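Local coordinates for protein galectin (Danio rerio, PDB 6E20) that binds galactose-containing glycans as a galectin and probably serves innate immunity by recognising sugars such as those on a viral envelope glycoprotein, at residues L43-R48 with S104-P109; I87-T92 with F96-P101; E39-H44 with Y117-F122. One frame throughout, in Å; residues are numbered along the deposited sequence.

Contact 1: L43-R48 with S104-P109. With GAL (beta-D-galactopyranose), chain D; NDG (2-acetamido-2-deoxy-alpha-D-glucopyranose), chain C.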
loop_
_atom_site.group_PDB
_atom_site.type_symbol
_atom_site.label_atom_id
_atom_site.label_comp_id
_atom_site.label_asym_id
_atom_site.label_seq_id
_atom_site.Cartn_x
_atom_site.Cartn_y
_atom_site.Cartn_z
ATOM N N LEU B 43 -9.278 -11.881 -8.537
ATOM C CA LEU B 43 -8.922 -11.121 -9.763
ATOM C C LEU B 43 -7.398 -11.133 -9.985
ATOM O O LEU B 43 -6.647 -10.525 -9.187
ATOM C CB LEU B 43 -9.412 -9.678 -9.660
ATOM C CG LEU B 43 -8.949 -8.776 -10.805
ATOM C CD1 LEU B 43 -9.456 -9.284 -12.143
ATOM C CD2 LEU B 43 -9.386 -7.336 -10.596
ATOM N N HIS B 44 -6.997 -11.725 -11.100
ATOM C CA HIS B 44 -5.659 -11.619 -11.713
ATOM C C HIS B 44 -5.800 -10.717 -12.939
ATOM O O HIS B 44 -6.449 -11.132 -13.898
ATOM C CB HIS B 44 -5.133 -13.005 -12.060
ATOM C CG HIS B 44 -3.912 -13.012 -12.914
ATOM N ND1 HIS B 44 -2.662 -12.883 -12.372
ATOM C CD2 HIS B 44 -3.745 -13.195 -14.248
ATOM C CE1 HIS B 44 -1.750 -12.996 -13.333
ATOM N NE2 HIS B 44 -2.393 -13.162 -14.519
ATOM N N MET B 45 -5.245 -9.515 -12.895
ATOM C CA MET B 45 -5.356 -8.583 -14.049
ATOM C C MET B 45 -3.954 -8.376 -14.607
ATOM O O MET B 45 -3.107 -7.858 -13.861
ATOM C CB MET B 45 -5.965 -7.246 -13.648
ATOM C CG MET B 45 -6.054 -6.296 -14.817
ATOM S SD MET B 45 -6.422 -4.654 -14.257
ATOM C CE MET B 45 -5.952 -3.715 -15.714
ATOM N N ASN B 46 -3.750 -8.747 -15.863
ATOM C CA ASN B 46 -2.401 -8.981 -16.427
ATOM C C ASN B 46 -2.304 -8.239 -17.753
ATOM O O ASN B 46 -2.498 -8.825 -18.822
ATOM C CB ASN B 46 -2.124 -10.484 -16.448
ATOM C CG ASN B 46 -0.777 -10.858 -17.020
ATOM O OD1 ASN B 46 -0.670 -11.878 -17.696
ATOM N ND2 ASN B 46 0.234 -10.045 -16.755
ATOM N N PRO B 47 -2.036 -6.911 -17.717
ATOM C CA PRO B 47 -1.620 -6.183 -18.917
ATOM C C PRO B 47 -0.324 -6.788 -19.488
ATOM O O PRO B 47 0.655 -6.894 -18.771
ATOM C CB PRO B 47 -1.456 -4.746 -18.423
ATOM C CG PRO B 47 -2.376 -4.666 -17.210
ATOM C CD PRO B 47 -2.190 -6.020 -16.552
ATOM N N ARG B 48 -0.389 -7.232 -20.745
ATOM C CA ARG B 48 0.722 -7.857 -21.504
ATOM C C ARG B 48 1.146 -6.932 -22.653
ATOM O O ARG B 48 0.386 -6.809 -23.643
ATOM C CB ARG B 48 0.260 -9.238 -21.979
ATOM C CG ARG B 48 -0.052 -10.204 -20.836
ATOM C CD ARG B 48 -0.579 -11.531 -21.365
ATOM N NE ARG B 48 -0.905 -12.468 -20.293
ATOM C CZ ARG B 48 -1.301 -13.722 -20.478
ATOM N NH1 ARG B 48 -1.439 -14.218 -21.694
ATOM N NH2 ARG B 48 -1.553 -14.492 -19.448
ATOM N N SER B 104 -11.800 4.058 -20.022
ATOM C CA SER B 104 -12.446 2.804 -20.485
ATOM C C SER B 104 -12.557 1.823 -19.310
ATOM O O SER B 104 -11.900 2.061 -18.278
ATOM C CB SER B 104 -11.693 2.212 -21.618
ATOM O OG SER B 104 -10.374 1.907 -21.203
ATOM N N GLU B 105 -13.375 0.778 -19.450
ATOM C CA GLU B 105 -13.736 -0.144 -18.332
ATOM C C GLU B 105 -13.566 -1.603 -18.739
ATOM O O GLU B 105 -13.782 -1.916 -19.927
ATOM C CB GLU B 105 -15.196 0.008 -17.907
ATOM C CG GLU B 105 -15.474 1.308 -17.209
ATOM C CD GLU B 105 -16.937 1.523 -16.879
ATOM O OE1 GLU B 105 -17.779 0.646 -17.216
ATOM O OE2 GLU B 105 -17.217 2.539 -16.255
ATOM N N ILE B 106 -13.276 -2.455 -17.755
ATOM C CA ILE B 106 -13.245 -3.937 -17.872
ATOM C C ILE B 106 -14.206 -4.468 -16.816
ATOM O O ILE B 106 -14.105 -4.014 -15.659
ATOM C CB ILE B 106 -11.831 -4.507 -17.633
ATOM C CG1 ILE B 106 -10.805 -3.917 -18.592
ATOM C CG2 ILE B 106 -11.841 -6.031 -17.694
ATOM C CD1 ILE B 106 -9.369 -4.291 -18.270
ATOM N N HIS B 107 -15.076 -5.404 -17.194
ATOM C CA HIS B 107 -16.010 -6.103 -16.280
ATOM C C HIS B 107 -15.464 -7.512 -16.144
ATOM O O HIS B 107 -15.294 -8.142 -17.170
ATOM C CB HIS B 107 -17.437 -6.100 -16.846
ATOM C CG HIS B 107 -18.055 -4.745 -16.905
ATOM N ND1 HIS B 107 -17.630 -3.767 -17.795
ATOM C CD2 HIS B 107 -19.050 -4.189 -16.179
ATOM C CE1 HIS B 107 -18.335 -2.664 -17.604
ATOM N NE2 HIS B 107 -19.215 -2.896 -16.608
ATOM N N PHE B 108 -15.120 -7.954 -14.941
ATOM C CA PHE B 108 -14.644 -9.339 -14.695
ATOM C C PHE B 108 -15.446 -9.911 -13.533
ATOM O O PHE B 108 -15.539 -9.268 -12.494
ATOM C CB PHE B 108 -13.136 -9.372 -14.431
ATOM C CG PHE B 108 -12.630 -10.778 -14.198
ATOM C CD1 PHE B 108 -12.292 -11.592 -15.261
ATOM C CD2 PHE B 108 -12.584 -11.310 -12.925
ATOM C CE1 PHE B 108 -11.896 -12.904 -15.046
ATOM C CE2 PHE B 108 -12.165 -12.617 -12.716
ATOM C CZ PHE B 108 -11.828 -13.412 -13.771
ATOM N N PRO B 109 -16.072 -11.099 -13.668
ATOM C CA PRO B 109 -16.864 -11.644 -12.579
ATOM C C PRO B 109 -16.036 -11.933 -11.326
ATOM O O PRO B 109 -14.915 -12.447 -11.393
ATOM C CB PRO B 109 -17.471 -12.922 -13.169
ATOM C CG PRO B 109 -16.476 -13.326 -14.219
ATOM C CD PRO B 109 -16.040 -12.004 -14.824
HETATM C C1 GAL D . -1.099 -17.843 -18.149
HETATM C C2 GAL D . 0.089 -17.135 -17.547
HETATM C C3 GAL D . -0.174 -16.841 -16.074
HETATM C C4 GAL D . -1.495 -16.083 -15.931
HETATM C C5 GAL D . -2.618 -16.906 -16.601
HETATM C C6 GAL D . -4.002 -16.212 -16.581
HETATM O O2 GAL D . 1.201 -18.023 -17.686
HETATM O O3 GAL D . 0.881 -16.076 -15.546
HETATM O O4 GAL D . -1.292 -14.823 -16.571
HETATM O O5 GAL D . -2.290 -17.131 -17.970
HETATM O O6 GAL D . -4.953 -16.925 -17.394
HETATM C C1 NDG C . -2.473 -20.196 -22.668
HETATM C C2 NDG C . -2.822 -18.675 -22.516
HETATM C C3 NDG C . -1.939 -17.945 -21.560
HETATM C C4 NDG C . -1.725 -18.744 -20.284
HETATM C C5 NDG C . -1.105 -20.092 -20.660
HETATM C C6 NDG C . -0.711 -20.937 -19.432
HETATM C C7 NDG C . -3.742 -17.995 -24.517
HETATM C C8 NDG C . -4.553 -17.443 -25.665
HETATM O O5 NDG C . -2.036 -20.828 -21.459
HETATM O O3 NDG C . -2.633 -16.716 -21.371
HETATM O O4 NDG C . -0.801 -17.978 -19.530
HETATM O O6 NDG C . -1.860 -21.086 -18.579
HETATM O O7 NDG C . -3.845 -18.963 -24.033
HETATM N N2 NDG C . -2.794 -17.729 -23.672
HETATM O O1 NDG C . -1.505 -20.396 -23.678
#
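Leu43 and Met45 pack against Phe108 and Ile106 in a buried, wholly apolar contact between the two sheets of a beta sandwich, and the strand that carries the first pair also carries sugar-binding groups on its other side. The contact is small and made at branch ends. Leu43 CD1 comes within 3.8 Å of Phe108 CD2, meeting the ring obliquely. Further along the strand, the extended Met45 chain brings its terminal CE to 4.3 Å from Ile106 CD1. Cys60, on the adjoining strand 58-64, touches both Met45 and Phe108, while Phe96 lies against Leu43.

His44, Asn46 and Arg48 turn to the glycan instead. Two nitrogens grip the galactose O4: His44 NE2 at 2.9 Å and Arg48 NH2, also at 2.9 Å. The histidine ring uses its edge for this, and its ND1 is hydrogen-bonded to Asn33 ND2. Arg48 is held by Asn46: NE donates to Asn46 OD1 over 2.7 Å in a nearly straight bond (170°). Asn46 OD1 lies in the guanidinium plane of Arg48, whereas NE sits well above the carbonyl plane of the amide. With its chain extended from CG to NE, the arginine can also reach the second sugar, where NH1 is 2.8 Å from the N-acetylglucosamine O3 and NH2 adds a longer bond to the same oxygen. A salt bridge from NH1 to Asp54 further fixes the guanidinium rotation, and Asn46 ND2 is anchored on the Phe30 carbonyl. Glu71 and Asn61 also hydrogen-bond the galactose. Strand 40-47 and the residue that follows it thus serve core and ligand at once, as in the galectin carbohydrate-recognition domain, whose concave sheet presents its His-Asn-Arg set to a beta-galactoside.

Contact 2: I87-T92 with F96-P101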
loop_
_atom_site.group_PDB
_atom_site.type_symbol
_atom_site.label_atom_id
_atom_site.label_comp_id
_atom_site.label_asym_id
_atom_site.label_seq_id
_atom_site.Cartn_x
_atom_site.Cartn_y
_atom_site.Cartn_z
ATOM N N ILE B 87 -5.142 3.227 -12.212
ATOM C CA ILE B 87 -6.239 2.228 -12.386
ATOM C C ILE B 87 -7.140 2.288 -11.148
ATOM O O ILE B 87 -6.614 2.405 -10.013
ATOM C CB ILE B 87 -5.643 0.824 -12.570
ATOM C CG1 ILE B 87 -4.806 0.728 -13.847
ATOM C CG2 ILE B 87 -6.708 -0.255 -12.517
ATOM C CD1 ILE B 87 -3.895 -0.494 -13.866
ATOM N N LYS B 88 -8.457 2.233 -11.360
ATOM C CA LYS B 88 -9.459 2.163 -10.272
ATOM C C LYS B 88 -10.139 0.817 -10.397
ATOM O O LYS B 88 -10.332 0.365 -11.546
ATOM C CB LYS B 88 -10.474 3.305 -10.358
ATOM C CG LYS B 88 -9.843 4.680 -10.265
ATOM C CD LYS B 88 -10.793 5.737 -9.795
ATOM C CE LYS B 88 -10.057 6.964 -9.308
ATOM N NZ LYS B 88 -11.017 8.045 -8.998
ATOM N N ILE B 89 -10.403 0.188 -9.258
ATOM C CA ILE B 89 -11.150 -1.097 -9.174
ATOM C C ILE B 89 -12.238 -0.916 -8.130
ATOM O O ILE B 89 -11.901 -0.589 -6.973
ATOM C CB ILE B 89 -10.221 -2.284 -8.857
ATOM C CG1 ILE B 89 -9.083 -2.343 -9.878
ATOM C CG2 ILE B 89 -10.992 -3.608 -8.781
ATOM C CD1 ILE B 89 -8.204 -3.540 -9.733
ATOM N N THR B 90 -13.482 -1.088 -8.569
ATOM C CA THR B 90 -14.691 -1.186 -7.733
ATOM C C THR B 90 -15.165 -2.640 -7.767
ATOM O O THR B 90 -15.082 -3.267 -8.835
ATOM C CB THR B 90 -15.772 -0.266 -8.309
ATOM O OG1 THR B 90 -15.201 1.038 -8.428
ATOM C CG2 THR B 90 -16.999 -0.224 -7.438
ATOM N N PHE B 91 -15.718 -3.177 -6.695
ATOM C CA PHE B 91 -16.412 -4.480 -6.851
ATOM C C PHE B 91 -17.656 -4.600 -5.994
ATOM O O PHE B 91 -17.856 -3.869 -5.008
ATOM C CB PHE B 91 -15.486 -5.670 -6.597
ATOM C CG PHE B 91 -15.208 -6.022 -5.162
ATOM C CD1 PHE B 91 -14.443 -5.184 -4.365
ATOM C CD2 PHE B 91 -15.591 -7.253 -4.656
ATOM C CE1 PHE B 91 -14.122 -5.546 -3.061
ATOM C CE2 PHE B 91 -15.262 -7.617 -3.358
ATOM C CZ PHE B 91 -14.529 -6.764 -2.562
ATOM N N THR B 92 -18.446 -5.572 -6.426
ATOM C CA THR B 92 -19.739 -5.994 -5.863
ATOM C C THR B 92 -19.590 -7.497 -5.681
ATOM O O THR B 92 -18.599 -8.037 -6.219
ATOM C CB THR B 92 -20.874 -5.596 -6.821
ATOM O OG1 THR B 92 -20.620 -6.257 -8.065
ATOM C CG2 THR B 92 -20.961 -4.104 -7.067
ATOM N N PHE B 96 -15.913 -7.343 -10.556
ATOM C CA PHE B 96 -14.940 -6.237 -10.476
ATOM C C PHE B 96 -15.179 -5.295 -11.647
ATOM O O PHE B 96 -15.362 -5.763 -12.788
ATOM C CB PHE B 96 -13.503 -6.747 -10.531
ATOM C CG PHE B 96 -13.173 -7.645 -9.382
ATOM C CD1 PHE B 96 -13.429 -9.011 -9.459
ATOM C CD2 PHE B 96 -12.656 -7.116 -8.210
ATOM C CE1 PHE B 96 -13.113 -9.843 -8.403
ATOM C CE2 PHE B 96 -12.320 -7.958 -7.163
ATOM C CZ PHE B 96 -12.558 -9.315 -7.262
ATOM N N LEU B 97 -15.135 -4.004 -11.374
ATOM C CA LEU B 97 -15.194 -2.967 -12.437
ATOM C C LEU B 97 -13.868 -2.222 -12.415
ATOM O O LEU B 97 -13.661 -1.434 -11.511
ATOM C CB LEU B 97 -16.379 -2.024 -12.200
ATOM C CG LEU B 97 -16.719 -1.080 -13.358
ATOM C CD1 LEU B 97 -15.619 -0.057 -13.600
ATOM C CD2 LEU B 97 -16.995 -1.858 -14.632
ATOM N N VAL B 98 -13.036 -2.474 -13.411
ATOM C CA VAL B 98 -11.727 -1.800 -13.588
ATOM C C VAL B 98 -11.935 -0.594 -14.488
ATOM O O VAL B 98 -12.377 -0.788 -15.629
ATOM C CB VAL B 98 -10.682 -2.745 -14.191
ATOM C CG1 VAL B 98 -9.320 -2.077 -14.290
ATOM C CG2 VAL B 98 -10.624 -4.038 -13.408
ATOM N N THR B 99 -11.597 0.583 -13.991
ATOM C CA THR B 99 -11.498 1.813 -14.808
ATOM C C THR B 99 -10.015 1.999 -15.147
ATOM O O THR B 99 -9.175 2.110 -14.230
ATOM C CB THR B 99 -12.190 2.999 -14.121
ATOM O OG1 THR B 99 -13.491 2.555 -13.700
ATOM C CG2 THR B 99 -12.276 4.213 -15.015
ATOM N N LEU B 100 -9.728 2.003 -16.439
ATOM C CA LEU B 100 -8.371 2.156 -16.994
ATOM C C LEU B 100 -8.055 3.638 -17.109
ATOM O O LEU B 100 -8.972 4.453 -17.044
ATOM C CB LEU B 100 -8.374 1.470 -18.353
ATOM C CG LEU B 100 -8.519 -0.039 -18.265
ATOM C CD1 LEU B 100 -8.459 -0.651 -19.649
ATOM C CD2 LEU B 100 -7.442 -0.616 -17.361
ATOM N N PRO B 101 -6.759 3.998 -17.310
ATOM C CA PRO B 101 -6.330 5.393 -17.415
ATOM C C PRO B 101 -7.196 6.206 -18.385
ATOM O O PRO B 101 -7.600 7.281 -18.031
ATOM C CB PRO B 101 -4.895 5.336 -17.956
ATOM C CG PRO B 101 -4.401 3.949 -17.610
ATOM C CD PRO B 101 -5.630 3.068 -17.462
HETATM O O HOH W 1 -13.557 1.137 -11.261
#
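Lys88 and Thr99 face each other as an antiparallel hydrogen-bonded pair, each backbone giving and taking one bond: Lys88 N to Thr99 O is 3.0 Å and Thr99 N to Lys88 O 2.8 Å. Two residues on, Thr90 and Leu97 repeat the exchange, with a short bond of 2.6 Å from Leu97 N to Thr90 O. Leu97 O has two donors, Thr90 N and a water 2.6 Å away. That water also bonds Thr99 OG1 at 2.8 Å and, more loosely, Thr90 OG1, so it ties both strands together on the face bearing the threonines and Lys88.

The non-hydrogen-bonded pairs, Ile89 with Val98 and Phe91 with Phe96, turn to the opposite, buried face. Here Ile87 CG2 reaches diagonally to Val98 CG1, 3.6 Å away. Phe91 and Phe96 lie side by side, their planes only 17° apart but slid so far that the rings barely overlap; the closest approach is Phe91 CB to Phe96 CD2, at 3.6 Å. Ile89 CG2 meets the edge of the same Phe96 ring. Phe91 CG sits between its backbone N and carbonyl carbon (chi1 79°), which swings the far end of the ring away from the partner strand and toward Phe11 and Val13.

Neighbouring elements set this layer in place. Strand 105-109 bonds to the far edge of strand 95-99, strand 16-23 to that of strand 85-91, and across the sandwich Ala42, Leu43 and Met45 receive Phe96 and Val98. At the turn, Thr92 OG1 accepts a hydrogen bond from Glu95 N. This is a two-stranded antiparallel beta hairpin, largely polar on one face, where Leu97 is the exception among the paired residues, and apolar on the other, within the five-stranded sheet that backs the sugar-binding sheet of the galectin sandwich.

Contact 3: E39-H44 with Y117-F122. With GAL (beta-D-galactopyranose), chain D.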
loop_
_atom_site.group_PDB
_atom_site.type_symbol
_atom_site.label_atom_id
_atom_site.label_comp_id
_atom_site.label_asym_id
_atom_site.label_seq_id
_atom_site.Cartn_x
_atom_site.Cartn_y
_atom_site.Cartn_z
ATOM N N GLU B 39 -2.652 -18.729 -3.222
ATOM C CA GLU B 39 -3.357 -19.910 -3.776
ATOM C C GLU B 39 -4.836 -19.602 -4.011
ATOM O O GLU B 39 -5.529 -20.507 -4.473
ATOM C CB GLU B 39 -3.246 -21.110 -2.834
ATOM C CG GLU B 39 -1.903 -21.819 -2.917
ATOM C CD GLU B 39 -0.794 -21.203 -2.087
ATOM O OE1 GLU B 39 -1.115 -20.631 -1.012
ATOM O OE2 GLU B 39 0.391 -21.288 -2.517
ATOM N N ASP B 40 -5.306 -18.385 -3.731
ATOM C CA ASP B 40 -6.742 -18.044 -3.880
ATOM C C ASP B 40 -6.828 -16.592 -4.348
ATOM O O ASP B 40 -6.880 -15.710 -3.503
ATOM C CB ASP B 40 -7.516 -18.351 -2.589
ATOM C CG ASP B 40 -9.033 -18.282 -2.706
ATOM O OD1 ASP B 40 -9.524 -18.042 -3.819
ATOM O OD2 ASP B 40 -9.724 -18.469 -1.669
ATOM N N ILE B 41 -6.832 -16.377 -5.659
ATOM C CA ILE B 41 -6.848 -15.027 -6.290
ATOM C C ILE B 41 -8.179 -14.873 -7.020
ATOM O O ILE B 41 -8.384 -15.593 -7.983
ATOM C CB ILE B 41 -5.660 -14.836 -7.253
ATOM C CG1 ILE B 41 -4.325 -15.118 -6.577
ATOM C CG2 ILE B 41 -5.683 -13.441 -7.881
ATOM C CD1 ILE B 41 -4.069 -14.247 -5.382
ATOM N N ALA B 42 -8.992 -13.907 -6.607
ATOM C CA ALA B 42 -10.329 -13.595 -7.156
ATOM C C ALA B 42 -10.219 -12.829 -8.476
ATOM O O ALA B 42 -11.051 -13.067 -9.382
ATOM C CB ALA B 42 -11.096 -12.791 -6.138
ATOM N N LEU B 43 -9.278 -11.881 -8.537
ATOM C CA LEU B 43 -8.922 -11.121 -9.763
ATOM C C LEU B 43 -7.398 -11.133 -9.985
ATOM O O LEU B 43 -6.647 -10.525 -9.187
ATOM C CB LEU B 43 -9.412 -9.678 -9.660
ATOM C CG LEU B 43 -8.949 -8.776 -10.805
ATOM C CD1 LEU B 43 -9.456 -9.284 -12.143
ATOM C CD2 LEU B 43 -9.386 -7.336 -10.596
ATOM N N HIS B 44 -6.997 -11.725 -11.100
ATOM C CA HIS B 44 -5.659 -11.619 -11.713
ATOM C C HIS B 44 -5.800 -10.717 -12.939
ATOM O O HIS B 44 -6.449 -11.132 -13.898
ATOM C CB HIS B 44 -5.133 -13.005 -12.060
ATOM C CG HIS B 44 -3.912 -13.012 -12.914
ATOM N ND1 HIS B 44 -2.662 -12.883 -12.372
ATOM C CD2 HIS B 44 -3.745 -13.195 -14.248
ATOM C CE1 HIS B 44 -1.750 -12.996 -13.333
ATOM N NE2 HIS B 44 -2.393 -13.162 -14.519
ATOM N N TYR B 117 -11.430 -8.816 0.588
ATOM C CA TYR B 117 -10.122 -9.386 0.175
ATOM C C TYR B 117 -8.992 -8.645 0.907
ATOM O O TYR B 117 -8.956 -7.417 0.857
ATOM C CB TYR B 117 -10.014 -9.295 -1.350
ATOM C CG TYR B 117 -11.018 -10.167 -2.061
ATOM C CD1 TYR B 117 -10.979 -11.538 -1.889
ATOM C CD2 TYR B 117 -12.014 -9.639 -2.870
ATOM C CE1 TYR B 117 -11.877 -12.372 -2.521
ATOM C CE2 TYR B 117 -12.922 -10.463 -3.524
ATOM C CZ TYR B 117 -12.858 -11.836 -3.339
ATOM O OH TYR B 117 -13.749 -12.693 -3.925
ATOM N N LYS B 118 -8.107 -9.386 1.578
ATOM C CA LYS B 118 -7.029 -8.834 2.444
ATOM C C LYS B 118 -5.644 -9.238 1.899
ATOM O O LYS B 118 -4.622 -8.970 2.595
ATOM C CB LYS B 118 -7.290 -9.280 3.883
ATOM C CG LYS B 118 -8.547 -8.654 4.480
ATOM C CD LYS B 118 -9.029 -9.276 5.778
ATOM C CE LYS B 118 -7.928 -9.542 6.776
ATOM N NZ LYS B 118 -8.487 -9.962 8.085
ATOM N N TYR B 119 -5.598 -9.774 0.678
ATOM C CA TYR B 119 -4.343 -10.145 -0.022
ATOM C C TYR B 119 -4.234 -9.374 -1.347
ATOM O O TYR B 119 -5.127 -9.470 -2.197
ATOM C CB TYR B 119 -4.296 -11.667 -0.179
ATOM C CG TYR B 119 -3.093 -12.148 -0.935
ATOM C CD1 TYR B 119 -1.892 -12.422 -0.309
ATOM C CD2 TYR B 119 -3.155 -12.267 -2.305
ATOM C CE1 TYR B 119 -0.787 -12.839 -1.033
ATOM C CE2 TYR B 119 -2.065 -12.690 -3.038
ATOM C CZ TYR B 119 -0.877 -12.975 -2.403
ATOM O OH TYR B 119 0.162 -13.392 -3.184
ATOM N N MET B 120 -3.174 -8.581 -1.524
ATOM C CA MET B 120 -2.877 -7.903 -2.821
ATOM C C MET B 120 -1.407 -8.154 -3.175
ATOM O O MET B 120 -0.515 -7.982 -2.326
ATOM C CB MET B 120 -3.146 -6.396 -2.796
ATOM C CG MET B 120 -4.605 -6.045 -2.676
ATOM S SD MET B 120 -4.895 -4.262 -2.851
ATOM C CE MET B 120 -4.476 -3.662 -1.216
ATOM N N TYR B 121 -1.174 -8.578 -4.404
ATOM C CA TYR B 121 0.173 -8.929 -4.895
ATOM C C TYR B 121 0.342 -8.354 -6.296
ATOM O O TYR B 121 -0.468 -8.634 -7.176
ATOM C CB TYR B 121 0.337 -10.445 -4.808
ATOM C CG TYR B 121 1.650 -10.922 -5.362
ATOM C CD1 TYR B 121 2.822 -10.286 -5.019
ATOM C CD2 TYR B 121 1.724 -11.986 -6.238
ATOM C CE1 TYR B 121 4.037 -10.702 -5.514
ATOM C CE2 TYR B 121 2.937 -12.413 -6.745
ATOM C CZ TYR B 121 4.100 -11.766 -6.382
ATOM N N PHE B 122 1.352 -7.508 -6.467
ATOM C CA PHE B 122 1.718 -6.890 -7.758
ATOM C C PHE B 122 2.993 -7.570 -8.250
ATOM O O PHE B 122 4.000 -7.538 -7.523
ATOM C CB PHE B 122 1.887 -5.382 -7.584
ATOM C CG PHE B 122 0.737 -4.716 -6.878
ATOM C CD1 PHE B 122 0.674 -4.677 -5.498
ATOM C CD2 PHE B 122 -0.321 -4.198 -7.592
ATOM C CE1 PHE B 122 -0.391 -4.061 -4.858
ATOM C CE2 PHE B 122 -1.392 -3.591 -6.955
ATOM C CZ PHE B 122 -1.424 -3.522 -5.584
HETATM C C1 GAL D . -1.099 -17.843 -18.149
HETATM C C2 GAL D . 0.089 -17.135 -17.547
HETATM C C3 GAL D . -0.174 -16.841 -16.074
HETATM C C4 GAL D . -1.495 -16.083 -15.931
HETATM C C5 GAL D . -2.618 -16.906 -16.601
HETATM C C6 GAL D . -4.002 -16.212 -16.581
HETATM O O2 GAL D . 1.201 -18.023 -17.686
HETATM O O3 GAL D . 0.881 -16.076 -15.546
HETATM O O4 GAL D . -1.292 -14.823 -16.571
HETATM O O5 GAL D . -2.290 -17.131 -17.970
HETATM O O6 GAL D . -4.953 -16.925 -17.394
#
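Tyr117 OH is held by a hydrogen bond from Asn110 ND2 and a weak one from Ser114 N, and the end of the ring so fixed receives Ala42. Ala42 CB lies 3.4 Å from Tyr117 CZ and 3.5 Å from Tyr117 OH, a snug approach oblique to the ring. His36 meets the ring too, and Gln112 touches both tyrosine and alanine.

The second touch is separate: Ile41 CD1 comes to 3.5 Å from Tyr119 CE2, again obliquely. Tyr119 CG stands opposite the backbone N (chi1 177°), while a bend in the isoleucine chain (chi2 -59°) brings CD1 round to the ring. Pro38 and Leu5 pack on Tyr119 as well. No hydrogen bond joins segments 39-44 and 117-122, since strand 30-34 runs between them and pairs with both. Ala42 and Leu43 form a classic beta bulge opposite Ile34; the chain turns a corner there, and Ala42 CB points toward the tyrosine strand.

Cohesion across this contact is therefore apolar, while the hydrogen bonds that hold the Tyr117 phenol come from outside the two segments and probably limit how its ring can shift against Ala42.

Overall arrangement
The three contacts illustrate how a beta sandwich divides its labour. Contact 2 is the one built on backbone hydrogen bonds, joining sequence neighbours within one sheet, and is partly exposed. Contacts 1 and 3 are buried and join distant parts of the chain through side chains alone: contact 1 spans the two sheets, whereas contact 3 reaches over an intervening strand of one. Both use strand 40-47 and share Leu43 and His44, so glycan binding adjoins them but lies farther from contact 2. Contact 2 meets contact 1 through the pairing of strands 95-99 and 105-109, and meets contact 3 where the Phe91 and Phe96 rings pack on Tyr117.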